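Local coordinates for protein oxidoreductase NdmD (Pseudomonas putida, PDB 6ICM) that oxidises NADH and hands the electrons to the N-demethylases NdmA and NdmB in caffeine breakdown, this chain being its [2Fe-2S] ferredoxin-type domain, at residues D[1-6]-D[76-81]; D[19-24]-D[69-74]; D[38-43]-D[56-61]; D[46-51]-D[81-86]. All blocks are in the same frame, centred on the assembly; numbering follows the deposited sequence.

Interaction 1 of 4, residues D[1-6]-D[76-81]; sequences EYEVEL and SRCKSK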
# COMPACT_ATOMS: atom_id res chain seq x y z
N GLU D 1 45.59 57.22 -0.11
CA GLU D 1 45.37 56.29 1.00
C GLU D 1 44.27 56.81 1.95
O GLU D 1 44.21 56.42 3.12
CB GLU D 1 46.69 56.03 1.76
CG GLU D 1 47.15 57.11 2.77
CD GLU D 1 47.77 58.36 2.13
OE1 GLU D 1 47.36 58.74 1.01
OE2 GLU D 1 48.67 58.96 2.76
N TYR D 2 43.41 57.68 1.42
CA TYR D 2 42.27 58.22 2.16
C TYR D 2 41.29 58.82 1.15
O TYR D 2 41.73 59.40 0.15
CB TYR D 2 42.69 59.26 3.21
CG TYR D 2 43.81 60.24 2.80
CD1 TYR D 2 43.58 61.23 1.84
CD2 TYR D 2 45.08 60.16 3.39
CE1 TYR D 2 44.60 62.13 1.47
CE2 TYR D 2 46.10 61.05 3.02
CZ TYR D 2 45.86 62.02 2.06
OH TYR D 2 46.85 62.90 1.69
N GLU D 3 39.98 58.68 1.41
CA GLU D 3 38.95 59.16 0.50
C GLU D 3 37.76 59.72 1.27
O GLU D 3 37.41 59.21 2.34
CB GLU D 3 38.48 58.05 -0.48
CG GLU D 3 38.59 56.58 0.03
CD GLU D 3 37.44 55.68 -0.46
OE1 GLU D 3 36.54 56.18 -1.16
OE2 GLU D 3 37.44 54.47 -0.14
N VAL D 4 37.16 60.78 0.74
CA VAL D 4 35.97 61.42 1.32
C VAL D 4 34.77 60.96 0.50
O VAL D 4 34.92 60.33 -0.55
CB VAL D 4 36.08 62.99 1.32
CG1 VAL D 4 35.00 63.66 2.16
CG2 VAL D 4 37.45 63.47 1.77
N GLU D 5 33.55 61.32 0.94
CA GLU D 5 32.41 61.09 0.06
C GLU D 5 31.13 61.78 0.53
O GLU D 5 30.91 61.95 1.74
CB GLU D 5 32.13 59.62 -0.05
CG GLU D 5 31.51 59.11 1.14
CD GLU D 5 31.93 57.67 1.30
OE1 GLU D 5 32.60 57.15 0.37
OE2 GLU D 5 31.65 57.06 2.38
N LEU D 6 30.24 62.04 -0.44
CA LEU D 6 29.08 62.92 -0.36
C LEU D 6 27.82 62.09 -0.63
O LEU D 6 27.91 60.89 -0.88
CB LEU D 6 29.25 64.10 -1.37
CG LEU D 6 28.82 65.58 -1.39
CD1 LEU D 6 29.62 66.31 -2.47
CD2 LEU D 6 27.32 65.85 -1.61
N SER D 76 35.13 46.83 -3.03
CA SER D 76 35.66 47.81 -3.95
C SER D 76 36.00 49.12 -3.23
O SER D 76 35.58 49.36 -2.10
CB SER D 76 34.67 48.07 -5.09
OG SER D 76 34.47 46.90 -5.86
N ARG D 77 36.78 49.97 -3.90
CA ARG D 77 37.29 51.19 -3.29
C ARG D 77 37.34 52.31 -4.35
O ARG D 77 37.03 52.10 -5.53
CB ARG D 77 38.67 50.94 -2.63
CG ARG D 77 39.93 51.43 -3.39
CD ARG D 77 41.15 51.54 -2.45
NE ARG D 77 41.72 50.21 -2.17
CZ ARG D 77 42.64 49.59 -2.91
NH1 ARG D 77 43.18 50.19 -3.97
NH2 ARG D 77 43.06 48.37 -2.57
N CYS D 78 37.70 53.52 -3.90
CA CYS D 78 37.84 54.70 -4.76
C CYS D 78 39.29 55.19 -4.76
O CYS D 78 39.81 55.53 -3.69
CB CYS D 78 36.90 55.80 -4.27
SG CYS D 78 36.96 57.32 -5.23
N LYS D 79 39.93 55.24 -5.95
CA LYS D 79 41.30 55.76 -6.14
C LYS D 79 41.33 57.23 -6.32
O LYS D 79 42.37 57.86 -6.10
CB LYS D 79 42.00 55.24 -7.40
CG LYS D 79 42.56 53.86 -7.31
CD LYS D 79 42.12 53.15 -8.48
CE LYS D 79 40.68 52.98 -8.04
NZ LYS D 79 40.51 52.31 -6.88
N SER D 80 40.24 57.78 -6.78
CA SER D 80 40.09 59.21 -6.72
C SER D 80 40.12 59.60 -5.25
O SER D 80 40.33 58.76 -4.36
CB SER D 80 38.80 59.62 -7.43
OG SER D 80 38.39 60.90 -7.00
N LYS D 81 39.93 60.88 -4.98
CA LYS D 81 39.99 61.38 -3.62
C LYS D 81 38.61 61.60 -3.03
O LYS D 81 38.43 61.47 -1.81
CB LYS D 81 40.79 62.69 -3.59
CG LYS D 81 41.35 63.07 -2.22
CD LYS D 81 42.27 62.00 -1.64
CE LYS D 81 43.74 62.34 -1.84
NZ LYS D 81 44.63 61.22 -1.39
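In the beta-grasp sheet of this ferredoxin-type domain, strand 3-6 runs parallel beside strand 82-85, and the turn leading into that last strand meets 1-6 at a steep angle. Lys81 leaves the turn with CG anti to the backbone N (chi1 -160°), then bends at chi2 and chi3. Its CD lies 3.2 Å from Tyr2 O, and its NZ ends obliquely beside the Tyr2 ring, 3.0 Å from CE1. Tyr2 CG stands in the crowded position between backbone N and carbonyl carbon (chi1 40°). On the inner side Glu3, bent at chi2, lays its carboxylate against Cys78, with OE1 3.2 Å from CB; it also touches Val15 and Ile83 of the flanking strands. An alanine in place of Glu3 would remove this carboxylate and would probably weaken the packing against Cys78. Val4 N donates to Lys81 O over 2.9 Å, at 166° and nearly along the C=O axis. Arg77 turns instead to a salt bridge with Glu54. The polar link is therefore a single main-chain bond: Glu1 OE1 is 4.4 Å from Lys81 NZ, beyond a salt bridge, and its weak pull is probably offset in part by the amino group Glu1 N, about as near.

Interaction 2 of 4, residues D[19-24]-D[69-74]; sequences STLLQA and KWIMPC. With FES (Fe2/s2 (inorganic) cluster), chain K.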
# COMPACT_ATOMS: atom_id res chain seq x y z
N SER D 19 39.68 50.47 6.43
CA SER D 19 38.26 50.12 6.38
C SER D 19 37.80 49.82 4.95
O SER D 19 38.31 50.39 3.98
CB SER D 19 37.40 51.24 6.94
OG SER D 19 37.77 51.58 8.26
N THR D 20 36.82 48.92 4.84
CA THR D 20 36.04 48.82 3.62
C THR D 20 35.14 50.03 3.51
O THR D 20 34.63 50.55 4.50
CB THR D 20 35.15 47.57 3.59
OG1 THR D 20 34.46 47.42 4.83
CG2 THR D 20 35.96 46.32 3.32
N LEU D 21 34.93 50.48 2.27
CA LEU D 21 33.89 51.48 2.02
C LEU D 21 32.60 51.10 2.73
O LEU D 21 31.93 51.96 3.31
CB LEU D 21 33.66 51.62 0.51
CG LEU D 21 32.55 52.53 0.04
CD1 LEU D 21 32.55 53.84 0.80
CD2 LEU D 21 32.74 52.79 -1.43
N LEU D 22 32.26 49.81 2.74
CA LEU D 22 31.05 49.37 3.41
C LEU D 22 31.12 49.64 4.91
O LEU D 22 30.17 50.17 5.50
CB LEU D 22 30.82 47.88 3.13
CG LEU D 22 29.61 47.29 3.85
CD1 LEU D 22 28.32 47.92 3.33
CD2 LEU D 22 29.60 45.77 3.72
N GLN D 23 32.24 49.30 5.54
CA GLN D 23 32.34 49.49 6.98
C GLN D 23 32.33 50.97 7.34
O GLN D 23 31.66 51.38 8.30
CB GLN D 23 33.60 48.81 7.51
CG GLN D 23 33.31 47.50 8.23
CD GLN D 23 32.28 47.69 9.34
OE1 GLN D 23 32.30 48.69 10.06
NE2 GLN D 23 31.38 46.72 9.47
N ALA D 24 33.08 51.78 6.59
CA ALA D 24 32.97 53.23 6.71
C ALA D 24 31.52 53.67 6.69
O ALA D 24 31.06 54.37 7.61
CB ALA D 24 33.74 53.90 5.57
N LYS D 69 28.88 54.06 -12.66
CA LYS D 69 27.53 54.25 -12.16
C LYS D 69 27.19 53.28 -11.02
O LYS D 69 26.13 53.44 -10.39
CB LYS D 69 26.53 54.13 -13.32
CG LYS D 69 25.16 54.75 -13.03
CD LYS D 69 24.07 54.25 -14.02
CE LYS D 69 22.64 54.50 -13.46
NZ LYS D 69 21.57 54.03 -14.40
N TRP D 70 28.07 52.32 -10.72
CA TRP D 70 27.84 51.35 -9.66
C TRP D 70 29.14 51.00 -8.95
O TRP D 70 30.23 51.15 -9.51
CB TRP D 70 27.25 50.05 -10.19
CG TRP D 70 26.08 50.22 -11.03
CD1 TRP D 70 26.03 50.14 -12.39
CD2 TRP D 70 24.75 50.49 -10.59
NE1 TRP D 70 24.74 50.34 -12.83
CE2 TRP D 70 23.94 50.56 -11.74
CE3 TRP D 70 24.17 50.68 -9.34
CZ2 TRP D 70 22.58 50.81 -11.68
CZ3 TRP D 70 22.81 50.93 -9.27
CH2 TRP D 70 22.03 50.99 -10.44
N ILE D 71 29.00 50.49 -7.73
CA ILE D 71 30.14 50.04 -6.94
C ILE D 71 29.61 49.07 -5.88
O ILE D 71 28.50 49.23 -5.38
CB ILE D 71 30.91 51.22 -6.28
CG1 ILE D 71 32.22 50.71 -5.67
CG2 ILE D 71 30.08 51.90 -5.20
CD1 ILE D 71 33.09 51.76 -5.09
N MET D 72 30.43 48.07 -5.55
CA MET D 72 30.14 47.13 -4.48
C MET D 72 31.03 47.49 -3.30
O MET D 72 32.23 47.17 -3.30
CB MET D 72 30.41 45.69 -4.95
CG MET D 72 29.95 45.41 -6.38
SD MET D 72 28.16 45.58 -6.65
CE MET D 72 27.59 44.56 -5.29
N PRO D 73 30.50 48.19 -2.29
CA PRO D 73 31.38 48.73 -1.23
C PRO D 73 32.03 47.69 -0.36
O PRO D 73 33.00 48.02 0.33
CB PRO D 73 30.44 49.63 -0.42
CG PRO D 73 29.06 49.23 -0.83
CD PRO D 73 29.16 48.79 -2.25
N CYS D 74 31.53 46.45 -0.35
CA CYS D 74 32.12 45.46 0.53
C CYS D 74 33.55 45.12 0.15
O CYS D 74 34.31 44.67 1.02
CB CYS D 74 31.27 44.19 0.52
SG CYS D 74 31.20 43.39 -1.10
FE1 FES K . 27.31 40.78 -1.32
FE2 FES K . 28.98 43.31 -1.41
S1 FES K . 27.70 42.38 0.11
S2 FES K . 28.59 41.67 -2.85
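Cys74 SG binds FE2 of the [2Fe-2S] cluster at 2.2 Å, in the arrangement of a plant-type ferredoxin, where a beta-grasp fold packs a helix against the segment bearing the last cysteine. Cys44 supplies the other protein sulfur on the same iron. SG stands between the backbone N and the carbonyl carbon of Cys74 (chi1 63°), which sends it to the cluster while CB keeps touching helix 21-27. There Leu22, with CG anti to its backbone N, sets CD2 3.9 Å from Cys74 CB. Next outward, Pro73 lies against the first two helical residues: its CB is 3.6 Å from Leu21 CG, and Leu21 CD2 reaches on across Ile71 CD1 at 3.8 Å. A bond from Leu22 N to Pro73 O (3.1 Å, 140°) joins the start of the helix to the ligand segment; it is bent, and the donor sits above the carbonyl plane. Thr20 fixes that first turn as N-cap, its OG1 accepting from Gln23 N at 3.0 Å, while its methyl CG2 rests 3.3 Å from Cys74 O. An alanine in place of Thr20 would lose the cap and the methyl contact with Cys74, and would probably loosen the first turn behind the cysteine. The same turn is closed by Ala24 N, which bonds to Thr20 O at 2.9 Å.

Interaction 3 of 4, residues D[38-43]-D[56-61]; sequences QGVCGT and HDTYLS. With FES (Fe2/s2 (inorganic) cluster), chain K.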
# COMPACT_ATOMS: atom_id res chain seq x y z
N GLN D 38 32.17 39.35 0.68
CA GLN D 38 33.05 39.31 -0.48
C GLN D 38 32.21 39.58 -1.73
O GLN D 38 30.99 39.60 -1.67
CB GLN D 38 33.78 37.97 -0.58
CG GLN D 38 34.05 37.32 0.78
CD GLN D 38 32.96 36.34 1.22
OE1 GLN D 38 31.75 36.60 1.03
NE2 GLN D 38 33.37 35.19 1.77
N GLY D 39 32.84 39.83 -2.87
CA GLY D 39 32.08 40.58 -3.85
C GLY D 39 31.16 39.83 -4.80
O GLY D 39 31.27 40.03 -6.01
N VAL D 40 30.23 39.01 -4.29
CA VAL D 40 29.53 38.10 -5.20
C VAL D 40 28.01 38.17 -5.15
O VAL D 40 27.36 38.04 -6.19
CB VAL D 40 30.01 36.65 -4.98
CG1 VAL D 40 29.29 35.95 -3.83
CG2 VAL D 40 29.85 35.85 -6.28
N CYS D 41 27.41 38.33 -3.97
CA CYS D 41 25.96 38.22 -3.93
C CYS D 41 25.30 39.43 -4.59
O CYS D 41 24.28 39.28 -5.29
CB CYS D 41 25.47 38.05 -2.48
SG CYS D 41 25.35 39.55 -1.46
N GLY D 42 25.88 40.62 -4.40
CA GLY D 42 25.41 41.83 -5.05
C GLY D 42 24.38 42.63 -4.29
O GLY D 42 23.83 43.60 -4.85
N THR D 43 24.06 42.28 -3.03
CA THR D 43 23.00 43.05 -2.40
C THR D 43 23.49 44.43 -2.00
O THR D 43 22.72 45.39 -2.03
CB THR D 43 22.38 42.31 -1.20
OG1 THR D 43 23.41 41.77 -0.35
CG2 THR D 43 21.46 41.19 -1.67
N HIS D 56 36.61 45.15 -7.29
CA HIS D 56 37.16 43.87 -6.88
C HIS D 56 36.05 42.85 -6.72
O HIS D 56 36.27 41.84 -6.07
CB HIS D 56 37.91 43.97 -5.56
CG HIS D 56 39.03 44.96 -5.58
ND1 HIS D 56 39.26 45.83 -4.54
CD2 HIS D 56 39.98 45.23 -6.51
CE1 HIS D 56 40.30 46.60 -4.83
NE2 HIS D 56 40.75 46.25 -6.01
N ASP D 57 34.88 43.10 -7.29
CA ASP D 57 33.76 42.20 -7.11
C ASP D 57 33.72 41.19 -8.24
O ASP D 57 34.47 41.27 -9.22
CB ASP D 57 32.45 42.98 -7.08
CG ASP D 57 32.20 43.70 -8.38
OD1 ASP D 57 32.89 44.72 -8.61
OD2 ASP D 57 31.34 43.25 -9.17
N THR D 58 32.82 40.23 -8.09
CA THR D 58 32.49 39.25 -9.11
C THR D 58 30.99 39.25 -9.35
O THR D 58 30.37 38.20 -9.58
CB THR D 58 33.02 37.87 -8.73
OG1 THR D 58 32.54 37.48 -7.43
CG2 THR D 58 34.56 37.85 -8.74
N TYR D 59 30.38 40.43 -9.29
CA TYR D 59 28.97 40.60 -9.58
C TYR D 59 28.72 41.53 -10.75
O TYR D 59 27.82 41.28 -11.56
CB TYR D 59 28.24 41.15 -8.34
CG TYR D 59 26.78 41.43 -8.58
CD1 TYR D 59 25.84 40.41 -8.58
CD2 TYR D 59 26.33 42.72 -8.79
CE1 TYR D 59 24.48 40.67 -8.81
CE2 TYR D 59 25.00 42.99 -9.02
CZ TYR D 59 24.07 41.96 -9.03
OH TYR D 59 22.74 42.27 -9.25
N LEU D 60 29.49 42.60 -10.89
CA LEU D 60 29.21 43.57 -11.93
C LEU D 60 29.83 43.17 -13.25
O LEU D 60 31.01 42.78 -13.30
CB LEU D 60 29.69 44.96 -11.53
CG LEU D 60 28.83 45.60 -10.45
CD1 LEU D 60 29.60 46.65 -9.72
CD2 LEU D 60 27.54 46.19 -11.03
N SER D 61 29.05 43.29 -14.32
CA SER D 61 29.53 43.05 -15.67
C SER D 61 30.61 44.06 -16.04
O SER D 61 30.57 45.21 -15.61
CB SER D 61 28.39 43.15 -16.68
OG SER D 61 28.03 44.50 -16.92
FE1 FES K . 27.31 40.78 -1.32
FE2 FES K . 28.98 43.31 -1.41
S1 FES K . 27.70 42.38 0.11
S2 FES K . 28.59 41.67 -2.85
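Gly39 O is the tight point where 38-43 and 56-61 join, gripped by two donors of one residue. Thr58 N meets it in the carbonyl plane at 2.6 Å and 168°, while Thr58 OG1, standing between its own backbone N and carbonyl carbon, donates from above that plane at 3.2 Å. A CB on Gly39 would collide with Asp57 CA. Tyr59 also packs closely on Gly42: with CG anti to its backbone N (chi1 177°), the tyrosine turns one ring face to the glycine, whose CA sits 3.8 Å from the ring centroid in a CH-pi contact. A CB there would run into CE1, and the positive phi of Gly42 disfavours one in any case. These glycines belong to the C-x4-C-x2-C cluster loop of plant-type ferredoxins, formed here by Cys36, Cys41 and Cys44. Cys41 SG binds FE1 at 2.3 Å and also accepts a bond from Thr43 N at 3.4 Å, which probably helps to stabilise the thiolate charge. Asp57 braces the facing loop through OD2: Tyr59 N, on its anti lone pair at 3.0 Å, closes an Asx turn, and Leu60 N at 2.6 Å extends it to an Asx motif. The side nearer solvent is that of the partly exposed Thr58, whose OG1 Val40 CG2 crosses obliquely at 3.3 Å. Outside the chain, a basic side chain of another protein chain forms a cation-pi contact with Tyr59, and Tyr59 O takes hydrogen bonds from that chain.

Interaction 4 of 4, residues D[46-51]-D[81-86]; sequences TPVVSG and KKIVLD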
# COMPACT_ATOMS: atom_id res chain seq x y z
N THR D 46 25.39 49.75 -4.78
CA THR D 46 24.95 51.12 -4.54
C THR D 46 25.38 51.95 -5.74
O THR D 46 26.30 51.58 -6.48
CB THR D 46 25.53 51.70 -3.24
OG1 THR D 46 26.79 52.31 -3.48
CG2 THR D 46 25.75 50.63 -2.23
N PRO D 47 24.69 53.06 -5.99
CA PRO D 47 24.93 53.80 -7.22
C PRO D 47 25.87 54.97 -7.02
O PRO D 47 25.93 55.55 -5.94
CB PRO D 47 23.52 54.25 -7.61
CG PRO D 47 22.89 54.48 -6.32
CD PRO D 47 23.45 53.49 -5.34
N VAL D 48 26.60 55.33 -8.07
CA VAL D 48 27.63 56.35 -8.01
C VAL D 48 27.24 57.50 -8.93
O VAL D 48 26.77 57.27 -10.06
CB VAL D 48 28.99 55.76 -8.40
CG1 VAL D 48 30.04 56.84 -8.49
CG2 VAL D 48 29.36 54.66 -7.41
N VAL D 49 27.41 58.73 -8.45
CA VAL D 49 27.29 59.92 -9.29
C VAL D 49 28.64 60.33 -9.87
O VAL D 49 28.78 60.49 -11.09
CB VAL D 49 26.65 61.08 -8.51
CG1 VAL D 49 26.26 62.17 -9.47
CG2 VAL D 49 25.43 60.59 -7.75
N SER D 50 29.65 60.48 -9.02
CA SER D 50 30.96 60.96 -9.42
C SER D 50 32.04 60.09 -8.78
O SER D 50 31.78 59.32 -7.86
CB SER D 50 31.17 62.42 -9.02
OG SER D 50 31.64 62.50 -7.69
N GLY D 51 33.25 60.25 -9.27
CA GLY D 51 34.38 59.58 -8.65
C GLY D 51 34.92 58.48 -9.53
O GLY D 51 34.20 57.89 -10.35
N LYS D 81 39.93 60.88 -4.98
CA LYS D 81 39.99 61.38 -3.62
C LYS D 81 38.61 61.60 -3.03
O LYS D 81 38.43 61.47 -1.81
CB LYS D 81 40.79 62.69 -3.59
CG LYS D 81 41.35 63.07 -2.22
CD LYS D 81 42.27 62.00 -1.64
CE LYS D 81 43.74 62.34 -1.84
NZ LYS D 81 44.63 61.22 -1.39
N LYS D 82 37.63 61.92 -3.86
CA LYS D 82 36.23 62.00 -3.46
C LYS D 82 35.41 61.04 -4.32
O LYS D 82 35.80 60.70 -5.44
CB LYS D 82 35.68 63.43 -3.61
CG LYS D 82 34.54 63.74 -2.66
CD LYS D 82 33.84 65.05 -3.01
CE LYS D 82 32.94 65.53 -1.87
NZ LYS D 82 33.72 66.11 -0.73
N ILE D 83 34.28 60.60 -3.77
CA ILE D 83 33.31 59.75 -4.48
C ILE D 83 31.93 60.11 -3.97
O ILE D 83 31.73 60.24 -2.76
CB ILE D 83 33.61 58.24 -4.27
CG1 ILE D 83 32.44 57.38 -4.79
CG2 ILE D 83 33.93 57.93 -2.81
CD1 ILE D 83 32.61 55.89 -4.55
N VAL D 84 30.96 60.29 -4.85
CA VAL D 84 29.61 60.65 -4.40
C VAL D 84 28.65 59.52 -4.73
O VAL D 84 28.49 59.15 -5.90
CB VAL D 84 29.13 61.98 -5.01
CG1 VAL D 84 27.81 62.38 -4.39
CG2 VAL D 84 30.16 63.04 -4.77
N LEU D 85 28.01 58.99 -3.70
CA LEU D 85 27.01 57.94 -3.85
C LEU D 85 25.62 58.56 -3.79
O LEU D 85 25.35 59.40 -2.94
CB LEU D 85 27.14 56.88 -2.76
CG LEU D 85 28.54 56.44 -2.35
CD1 LEU D 85 28.39 55.42 -1.25
CD2 LEU D 85 29.30 55.88 -3.53
N ASP D 86 24.75 58.11 -4.69
CA ASP D 86 23.44 58.70 -4.89
C ASP D 86 22.45 58.06 -3.90
O ASP D 86 21.58 57.26 -4.25
CB ASP D 86 23.03 58.54 -6.35
CG ASP D 86 21.67 59.13 -6.66
OD1 ASP D 86 21.17 59.97 -5.87
OD2 ASP D 86 21.11 58.74 -7.71
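Strand 46-48 and the weakly bonded strand 82-85 run far from strictly antiparallel, at 123° with axes 5.8 Å apart, and a classic beta bulge sets both Val49 and Ser50 opposite Val84. Val48 and Leu85 form a non-hydrogen-bonded antiparallel pair. Beside it Asp86 N bonds to Pro47 O at 3.1 Å from above the carbonyl plane, and Val49 N to Val84 O at 2.8 Å, nearly along the C=O axis. On the face of Val48 and Leu85, Val48 CG2, beside its own backbone N, lies 4.1 Å from Leu85 CD2, and CG1 comes near Ile83 CG1. On the face of Ser50 and Val84, Ser50 OG touches Val84 CG2 at 3.3 Å; at the bulge Val49 CG2 meets Asp86 CB at 3.5 Å. Pro47 crosses Asp86 at about a right angle, ring atom CG 3.7 Å from Asp86 O. At Gly51 a CB would strike Ile83 CA, so the close passage of the chains depends on its lacking a side chain. Beyond the pair, strand 46-48 is bonded to strand 70-71 and strand 82-85 to strand 3-6; Leu53 of strand 50-54 packs on Val48 and Ile83, and Ile71 covers Val48.

In the fold
Interaction 2 is the most central, a buried, mainly apolar contact near the middle of the chain. Interaction 3 is also buried, but lies on the far side of the centre from interactions 1 and 4, both of which are only partly buried. Interactions 2 and 3 reach the same cluster from different irons and touch through Met72, which lies against Asp57, Gly42 and Leu60. Interactions 1 and 4 share Lys81 and the sheet joining strands 3-6 and 82-85; interactions 2 and 4 share the sheet of strands 46-48 and 70-71. The chemistry changes accordingly: an exposed lysine and a buried glutamate where 1-6 meets 76-81, paired strands in 46-51 with 81-86, and glycine-dependent backbone packing beside the cluster.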